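Long-range contacts in transcriptional regulator, Crp/Fnr family (Eubacterium rectale ATCC 33656, PDB 3DV8), which probably regulates transcription as a Crp/Fnr-family protein, pairing a cyclic nucleotide-binding-type sensor domain with a helix-turn-helix domain expected to bind DNA: residues T35-N41 with E92-E96; C44-L48 with C78-C84. All blocks are in the same frame, centred on the assembly; numbering follows the deposited sequence.

Interaction 1. Residues T35-N41 with E92-E96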
# COMPACT_ATOMS: atom_id res chain seq x y z
N THR A 35 7.41 -12.77 -19.94
CA THR A 35 8.32 -11.64 -20.15
C THR A 35 8.14 -10.63 -19.02
O THR A 35 7.01 -10.24 -18.70
CB THR A 35 8.07 -10.88 -21.48
OG1 THR A 35 8.07 -11.78 -22.58
CG2 THR A 35 9.12 -9.79 -21.70
N ILE A 36 9.26 -10.22 -18.42
CA ILE A 36 9.30 -9.15 -17.42
C ILE A 36 9.38 -7.86 -18.28
O ILE A 36 10.28 -7.72 -19.09
CB ILE A 36 10.52 -9.32 -16.46
CG1 ILE A 36 10.41 -10.67 -15.73
CG2 ILE A 36 10.60 -8.15 -15.48
CD1 ILE A 36 11.49 -10.95 -14.68
N ILE A 37 8.39 -6.98 -18.14
CA ILE A 37 8.31 -5.71 -18.88
C ILE A 37 8.84 -4.53 -18.06
O ILE A 37 9.24 -3.51 -18.63
CB ILE A 37 6.87 -5.45 -19.46
CG1 ILE A 37 5.84 -5.14 -18.37
CG2 ILE A 37 6.43 -6.66 -20.31
CD1 ILE A 37 4.41 -5.30 -18.84
N HIS A 38 8.81 -4.65 -16.73
CA HIS A 38 9.40 -3.68 -15.80
C HIS A 38 10.06 -4.44 -14.63
O HIS A 38 9.45 -5.35 -14.06
CB HIS A 38 8.34 -2.72 -15.29
CG HIS A 38 8.90 -1.67 -14.39
ND1 HIS A 38 8.72 -1.69 -13.03
CD2 HIS A 38 9.70 -0.61 -14.66
CE1 HIS A 38 9.35 -0.66 -12.50
NE2 HIS A 38 9.96 0.01 -13.46
N ASN A 39 11.30 -4.07 -14.29
CA ASN A 39 12.08 -4.74 -13.25
C ASN A 39 12.71 -3.71 -12.32
O ASN A 39 13.91 -3.46 -12.38
CB ASN A 39 13.13 -5.66 -13.90
CG ASN A 39 13.87 -6.56 -12.90
OD1 ASN A 39 13.32 -6.97 -11.86
ND2 ASN A 39 15.11 -6.90 -13.23
N GLY A 40 11.87 -3.10 -11.48
CA GLY A 40 12.28 -2.10 -10.50
C GLY A 40 12.97 -0.89 -11.10
O GLY A 40 12.56 -0.43 -12.17
N ASN A 41 14.04 -0.43 -10.44
CA ASN A 41 14.84 0.73 -10.89
C ASN A 41 15.64 0.52 -12.18
O ASN A 41 16.17 1.50 -12.72
CB ASN A 41 15.81 1.18 -9.78
CG ASN A 41 15.10 1.67 -8.52
OD1 ASN A 41 13.93 2.06 -8.55
ND2 ASN A 41 15.82 1.66 -7.41
N GLU A 92 10.32 -0.50 -5.27
CA GLU A 92 10.41 -1.11 -6.59
C GLU A 92 9.50 -2.34 -6.70
O GLU A 92 9.22 -3.03 -5.71
CB GLU A 92 11.87 -1.34 -7.05
CG GLU A 92 12.90 -1.60 -5.97
CD GLU A 92 14.31 -1.78 -6.51
OE1 GLU A 92 14.58 -1.55 -7.71
OE2 GLU A 92 15.17 -2.16 -5.69
N VAL A 93 8.96 -2.53 -7.90
CA VAL A 93 8.06 -3.62 -8.23
C VAL A 93 8.50 -4.25 -9.54
O VAL A 93 9.16 -3.59 -10.36
CB VAL A 93 6.57 -3.13 -8.36
CG1 VAL A 93 6.09 -2.50 -7.06
CG2 VAL A 93 6.40 -2.16 -9.54
N THR A 94 8.16 -5.53 -9.73
CA THR A 94 8.41 -6.25 -10.97
C THR A 94 7.05 -6.48 -11.64
O THR A 94 6.09 -6.89 -10.97
CB THR A 94 9.19 -7.56 -10.72
OG1 THR A 94 10.45 -7.24 -10.12
CG2 THR A 94 9.45 -8.33 -12.03
N ILE A 95 6.96 -6.16 -12.93
CA ILE A 95 5.74 -6.32 -13.73
C ILE A 95 6.07 -7.28 -14.87
O ILE A 95 7.08 -7.08 -15.58
CB ILE A 95 5.20 -4.99 -14.29
CG1 ILE A 95 5.11 -3.91 -13.19
CG2 ILE A 95 3.82 -5.21 -14.91
CD1 ILE A 95 4.82 -2.52 -13.69
N GLU A 96 5.24 -8.32 -15.04
CA GLU A 96 5.44 -9.31 -16.10
C GLU A 96 4.12 -9.75 -16.72
O GLU A 96 3.06 -9.65 -16.08
CB GLU A 96 6.20 -10.52 -15.54
CG GLU A 96 5.40 -11.37 -14.55
CD GLU A 96 6.18 -12.53 -13.96
OE1 GLU A 96 7.43 -12.54 -14.01
OE2 GLU A 96 5.52 -13.44 -13.41
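An antiparallel strand pair carrying a classic beta bulge joins T35-N41 to E92-E96 at one margin of the cupin-like beta-roll of the cyclic nucleotide-binding domain; strand 36-39 is an edge strand of its four-stranded sheet, and strand 94-97 lies between it and strand 55-60. The bulge is formed by Ile-37 and His-38, which both face Ile-95: Ile-37 N and His-38 N donate to Ile-95 O at 2.9 and 3.2 Å. Ile-95 N returns a bond to His-38 O (2.9 Å), and the pairing runs on through Gly-40 N to Val-93 O (3.0 Å). Ile-36, Asn-39, Thr-94 and Glu-96 share one face, where Ile-36 CG2 meets Thr-94 CG2 at 3.6 Å and Glu-96 also reaches Arg-56 and Tyr-58 on the next strand, both weakly. His-38 and Ile-95 occupy the other, inward face, with His-38 CB 3.9 Å from Ile-95 CD1, while His-38 ND1 makes a weak bond to Val-93 O (3.3 Å). Gly-40, at positive phi (58°), turns the chain out of the strand; a CB here would clash with the Glu-92 carboxylate. That carboxylate extends the pairing past the last backbone bond, its OE1 accepting from Asn-41 N at 3.0 Å.

Interaction 2. Residues C44-L48 with C78-C84; sequences CTGLL and CLLSASC
A disulfide at one end and a short antiparallel strand pairing at the other clamp C44-L48 against C78-C84 within the beta-roll of the cyclic nucleotide-binding domain, a cupin-type fold. Gly-46 to Leu-48 are extended, starting strand 46-50; Cys-78 ends strand 77-78, and from Leu-80 the chain winds into a 3-10 segment, which runs on past Cys-84, with Ala-82 N bonded to Leu-79 O (2.9 Å) and Ser-83 OG to Leu-80 O (2.7 Å). CA atoms lie 4.8 Å apart for Leu-48 and Cys-78, 5.2 Å for Leu-47 and Leu-79, and 4.3 Å for Gly-46 and Ala-82.

Leu-48 and Cys-78 form a hydrogen-bonded pair: Leu-48 N to Cys-78 O, 3.1 Å, and Cys-78 N to Leu-48 O, 2.7 Å. Beyond it a side chain replaces strand pairing, as Ser-81 (chi1 p) donates OG to Gly-46 O at 2.7 Å. At the phi of 157° and psi of -173° of Gly-46, a CB would be jammed against Thr-45 O.

The covalent link joins Cys-44 SG (chi1 t) to Cys-84 SG (chi1 p) at 2.0 Å with chi3 -80°, tying the loop before strand 46-50 to the 3-10 segment.

Apolar packing lies between these ties: Leu-47 (m, p) sets CD1 3.7 Å from Ala-82 CB and CD2 4.2 Å from Leu-79 CD1; Leu-48 CB lies 3.7 Å from Cys-78 CB.

Strand 46-50 lies between strands 77-78 and 101-107 of its sheet, Leu-47 hydrogen-bonding through its backbone to Ile-106. Leu-79 packs on Thr-125, Leu-128 and Met-129 of helix 119-145, while Cys-78 and Ser-81 touch Ile-95 of strand 94-97.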
# COMPACT_ATOMS: atom_id res chain seq x y z
N CYS A 44 12.36 2.14 -16.81
CA CYS A 44 11.36 3.20 -16.65
C CYS A 44 10.82 3.53 -18.05
O CYS A 44 10.99 4.63 -18.57
CB CYS A 44 11.91 4.42 -15.94
SG CYS A 44 10.54 5.52 -15.53
N THR A 45 10.16 2.52 -18.62
CA THR A 45 9.64 2.56 -19.99
C THR A 45 8.54 3.60 -20.18
O THR A 45 8.69 4.53 -20.99
CB THR A 45 9.17 1.15 -20.43
OG1 THR A 45 8.32 0.58 -19.42
CG2 THR A 45 10.37 0.22 -20.62
N GLY A 46 7.46 3.47 -19.42
CA GLY A 46 6.33 4.40 -19.50
C GLY A 46 5.05 3.78 -18.99
O GLY A 46 5.06 2.68 -18.45
N LEU A 47 3.94 4.52 -19.16
CA LEU A 47 2.62 4.01 -18.77
C LEU A 47 2.20 2.99 -19.82
O LEU A 47 2.45 3.21 -21.00
CB LEU A 47 1.56 5.12 -18.65
CG LEU A 47 1.66 6.02 -17.41
CD1 LEU A 47 2.83 7.01 -17.47
CD2 LEU A 47 0.37 6.77 -17.24
N LEU A 48 1.60 1.88 -19.37
CA LEU A 48 1.17 0.79 -20.26
C LEU A 48 -0.35 0.74 -20.27
O LEU A 48 -0.97 0.72 -19.21
CB LEU A 48 1.72 -0.58 -19.80
CG LEU A 48 3.19 -0.67 -19.39
CD1 LEU A 48 3.52 -2.03 -18.81
CD2 LEU A 48 4.12 -0.33 -20.55
N CYS A 78 -1.15 0.74 -16.49
CA CYS A 78 -0.03 0.51 -15.60
C CYS A 78 0.64 1.85 -15.37
O CYS A 78 1.06 2.49 -16.34
CB CYS A 78 0.94 -0.48 -16.22
SG CYS A 78 2.29 -0.88 -15.15
N LEU A 79 0.71 2.29 -14.11
CA LEU A 79 1.40 3.53 -13.74
C LEU A 79 2.82 3.27 -13.26
O LEU A 79 3.74 4.01 -13.64
CB LEU A 79 0.63 4.27 -12.63
CG LEU A 79 1.19 5.59 -12.08
CD1 LEU A 79 1.56 6.57 -13.18
CD2 LEU A 79 0.19 6.24 -11.13
N LEU A 80 3.00 2.21 -12.46
CA LEU A 80 4.30 1.88 -11.81
C LEU A 80 5.44 1.43 -12.73
O LEU A 80 6.59 1.34 -12.30
CB LEU A 80 4.10 0.90 -10.64
CG LEU A 80 3.09 1.33 -9.56
CD1 LEU A 80 2.99 0.26 -8.47
CD2 LEU A 80 3.42 2.70 -8.94
N SER A 81 5.11 1.16 -14.00
CA SER A 81 6.10 0.92 -15.06
C SER A 81 6.82 2.25 -15.45
O SER A 81 7.86 2.20 -16.13
CB SER A 81 5.44 0.27 -16.28
OG SER A 81 4.25 0.95 -16.60
N ALA A 82 6.25 3.40 -15.06
CA ALA A 82 6.85 4.72 -15.21
C ALA A 82 7.13 5.36 -13.82
O ALA A 82 7.10 6.57 -13.71
CB ALA A 82 5.92 5.62 -16.05
N SER A 83 7.43 4.54 -12.79
CA SER A 83 7.69 5.00 -11.38
C SER A 83 8.71 6.14 -11.20
O SER A 83 8.57 6.97 -10.30
CB SER A 83 8.12 3.83 -10.47
OG SER A 83 7.06 2.94 -10.19
N CYS A 84 9.73 6.16 -12.06
CA CYS A 84 10.78 7.18 -12.03
C CYS A 84 10.28 8.62 -12.29
O CYS A 84 10.98 9.56 -11.93
CB CYS A 84 11.88 6.84 -13.05
SG CYS A 84 11.44 7.19 -14.79

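From the N terminus the chain runs through T35-N41 straight into C44-L48, so the first halves of both interactions are neighbours in sequence. It then passes strands 55-60 and 66-72 before C78-C84 returns to C44-L48, closing the inner loop of interaction 2; E92-E96 next pairs with T35-N41, closing the outer loop of interaction 1. The two are therefore nested, not crossed. Interaction 1 joins edge strand 36-39 to strand 94-97 in one sheet; interaction 2 joins edge strand 77-78, and the 3-10 segment after it, to strand 46-50 in the other. The sheets meet in the interior: Ile-95 CD1 packs 3.3 Å from Cys-78 SG, and Ile-37 CD1 3.4 Å from Leu-48 CD1.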